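Local coordinates for Hut operon positive regulatory protein (Bacillus subtilis, PDB 4H4L), which binds regulatory sequences on the hut mRNA when histidine is present, suppressing transcription termination and switching on the histidine-utilization operon, at residues A[67-70]-A[71-75]. The protein carries 1 engineered substitution. Numbering follows the deposited sequence.
With ZN (zinc ion), chain N; HIS (histidine), chain M.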
ATOM      1  N   GLU A  67     -12.876 -25.110 -16.002  1.00 75.52           N
ATOM      2  CA  GLU A  67     -11.779 -25.378 -16.940  1.00 67.67           C
ATOM      3  C   GLU A  67     -11.133 -24.080 -17.408  1.00 63.70           C
ATOM      4  O   GLU A  67     -11.826 -23.120 -17.736  1.00 57.72           O
ATOM      5  CB  GLU A  67     -12.301 -26.162 -18.147  1.00 66.69           C
ATOM      6  N   GLY A  68      -9.803 -24.050 -17.434  1.00 66.19           N
ATOM      7  CA  GLY A  68      -9.059 -22.893 -17.976  1.00 61.33           C
ATOM      8  C   GLY A  68      -8.761 -21.785 -16.978  1.00 59.79           C
ATOM      9  O   GLY A  68      -9.078 -21.902 -15.798  1.00 57.34           O
ATOM     10  N   TYR A  69      -8.180 -20.697 -17.470  1.00 58.20           N
ATOM     11  CA  TYR A  69      -7.687 -19.619 -16.623  1.00 54.88           C
ATOM     12  C   TYR A  69      -8.605 -18.390 -16.621  1.00 52.75           C
ATOM     13  O   TYR A  69      -8.965 -17.847 -15.575  1.00 49.97           O
ATOM     14  CB  TYR A  69      -6.289 -19.221 -17.089  1.00 57.08           C
ATOM     15  CG  TYR A  69      -5.529 -18.325 -16.131  1.00 58.97           C
ATOM     16  CD1 TYR A  69      -5.625 -18.507 -14.746  1.00 58.19           C
ATOM     17  CD2 TYR A  69      -4.688 -17.320 -16.603  1.00 54.68           C
ATOM     18  CE1 TYR A  69      -4.921 -17.703 -13.868  1.00 53.23           C
ATOM     19  CE2 TYR A  69      -3.977 -16.512 -15.725  1.00 53.00           C
ATOM     20  CZ  TYR A  69      -4.109 -16.717 -14.366  1.00 50.53           C
ATOM     21  OH  TYR A  69      -3.432 -15.943 -13.481  1.00 51.23           O
ATOM     22  N   ARG A  70      -8.975 -17.961 -17.811  1.00 48.80           N
ATOM     23  CA  ARG A  70      -9.766 -16.755 -18.009  1.00 49.51           C
ATOM     24  C   ARG A  70     -10.749 -16.428 -16.885  1.00 51.98           C
ATOM     25  O   ARG A  70     -10.688 -15.345 -16.337  1.00 54.94           O
ATOM     26  CB  ARG A  70     -10.484 -16.828 -19.361  1.00 50.04           C
ATOM     27  CG  ARG A  70     -11.505 -15.748 -19.556  1.00 54.61           C
ATOM     28  CD  ARG A  70     -11.910 -15.610 -21.008  1.00 54.65           C
ATOM     29  NE  ARG A  70     -12.176 -14.205 -21.285  1.00 53.48           N
ATOM     30  CZ  ARG A  70     -11.315 -13.382 -21.886  1.00 52.07           C
ATOM     31  NH1 ARG A  70     -10.132 -13.833 -22.312  1.00 48.38           N
ATOM     32  NH2 ARG A  70     -11.655 -12.104 -22.082  1.00 50.07           N
ATOM     33  N   GLU A  71     -11.640 -17.350 -16.528  1.00 50.58           N
ATOM     34  CA  GLU A  71     -12.696 -17.032 -15.568  1.00 45.78           C
ATOM     35  C   GLU A  71     -12.152 -16.992 -14.155  1.00 49.41           C
ATOM     36  O   GLU A  71     -12.700 -16.300 -13.288  1.00 44.95           O
ATOM     37  CB  GLU A  71     -13.833 -18.049 -15.641  1.00 47.51           C
ATOM     38  CG  GLU A  71     -14.532 -18.127 -16.991  1.00 48.13           C
ATOM     39  CD  GLU A  71     -16.039 -18.227 -16.848  1.00 51.75           C
ATOM     40  OE1 GLU A  71     -16.518 -18.823 -15.868  1.00 52.77           O
ATOM     41  OE2 GLU A  71     -16.772 -17.719 -17.722  1.00 59.07           O
ATOM     42  N   SER A  72     -11.082 -17.750 -13.919  1.00 48.14           N
ATOM     43  CA  SER A  72     -10.442 -17.762 -12.613  1.00 51.00           C
ATOM     44  C   SER A  72      -9.711 -16.470 -12.359  1.00 50.37           C
ATOM     45  O   SER A  72      -9.779 -15.939 -11.262  1.00 55.74           O
ATOM     46  CB  SER A  72      -9.467 -18.915 -12.482  1.00 47.77           C
ATOM     47  OG  SER A  72     -10.208 -20.092 -12.384  1.00 54.29           O
ATOM     48  N   HIS A  73      -9.016 -15.971 -13.370  1.00 49.88           N
ATOM     49  CA  HIS A  73      -8.322 -14.690 -13.260  1.00 52.82           C
ATOM     50  C   HIS A  73      -9.245 -13.538 -12.905  1.00 50.88           C
ATOM     51  O   HIS A  73      -8.861 -12.647 -12.154  1.00 50.07           O
ATOM     52  CB  HIS A  73      -7.573 -14.392 -14.530  1.00 48.06           C
ATOM     53  CG  HIS A  73      -6.673 -13.203 -14.425  1.00 48.53           C
ATOM     54  ND1 HIS A  73      -7.102 -11.959 -14.657  1.00 47.09           N
ATOM     55  CD2 HIS A  73      -5.322 -13.105 -14.126  1.00 50.22           C
ATOM     56  CE1 HIS A  73      -6.084 -11.099 -14.506  1.00 45.64           C
ATOM     57  NE2 HIS A  73      -4.994 -11.803 -14.179  1.00 50.48           N
ATOM     58  N   ALA A  74     -10.470 -13.553 -13.420  1.00 44.53           N
ATOM     59  CA  ALA A  74     -11.433 -12.530 -13.087  1.00 43.59           C
ATOM     60  C   ALA A  74     -11.862 -12.722 -11.651  1.00 42.30           C
ATOM     61  O   ALA A  74     -11.952 -11.783 -10.869  1.00 48.38           O
ATOM     62  CB  ALA A  74     -12.641 -12.626 -14.015  1.00 46.26           C
ATOM     63  N   LEU A  75     -12.120 -13.965 -11.284  1.00 43.65           N
ATOM     64  CA  LEU A  75     -12.587 -14.248  -9.945  1.00 39.33           C
ATOM     65  C   LEU A  75     -11.471 -14.039  -8.911  1.00 38.81           C
ATOM     66  O   LEU A  75     -11.737 -13.605  -7.764  1.00 36.51           O
ATOM     67  CB  LEU A  75     -13.193 -15.638  -9.876  1.00 37.98           C
ATOM     68  CG  LEU A  75     -13.609 -16.171  -8.512  1.00 35.40           C
ATOM     69  CD1 LEU A  75     -14.692 -15.308  -7.915  1.00 37.25           C
ATOM     70  CD2 LEU A  75     -14.050 -17.611  -8.692  1.00 36.28           C
TER
HETATM   71 ZN    ZN N 202      -3.544 -11.256 -12.686  1.00 47.59          ZN
HETATM   72  N   HIS M 201      -3.600 -17.006  -7.490  1.00 51.55           N
HETATM   73  CA  HIS M 201      -3.712 -15.946  -8.521  1.00 48.76           C
HETATM   74  C   HIS M 201      -4.389 -16.519  -9.691  1.00 52.57           C
HETATM   75  O   HIS M 201      -5.478 -17.026  -9.481  1.00 51.96           O
HETATM   76  CB  HIS M 201      -2.360 -15.371  -8.938  1.00 49.46           C
HETATM   77  CG  HIS M 201      -2.468 -14.111  -9.767  1.00 42.19           C
HETATM   78  ND1 HIS M 201      -1.720 -12.991  -9.524  1.00 46.35           N
HETATM   79  CD2 HIS M 201      -3.306 -13.799 -10.816  1.00 41.57           C
HETATM   80  CE1 HIS M 201      -2.053 -12.042 -10.399  1.00 42.22           C
HETATM   81  NE2 HIS M 201      -3.028 -12.546 -11.179  1.00 44.61           N
HETATM   82  OXT HIS M 201      -3.883 -16.470 -10.820  1.00 50.67           O
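Tyr69 and His73 meet at the start of helix 70-87 and reach together toward a bound histidine and its zinc. Start at the CB of His73: it sits over the centre of one face of the Tyr69 phenol in a CH-pi contact, 4.2 Å from the ring centroid. With CG anti to the backbone N (chi1 -171°), the imidazole swings out past the phenol toward the zinc, its edge turned to the Tyr69 face in an offset edge-to-face pair with planes 75° apart. His73 CD2 then comes within 3.5 Å of Tyr69 OH, which lies near the imidazole plane. ND1 is hydrogen-bonded to His147 of a second subunit, and His73 NE2 binds the zinc at 2.1 Å. Tyr69 OH donates to OXT of the bound histidine at 2.7 Å. Tyr69 O accepts His73 N at 2.9 Å (165°), closing the turn that brings the two side chains together. His77 of the same chain and His138 of a third subunit complete the zinc site, together with NE2 of the bound histidine. Tyr69 thus takes the carboxylate directly while His73 reaches the ligand's imidazole through the shared zinc, consistent with histidine binding and zinc coordination being coupled across subunits of the hexamer.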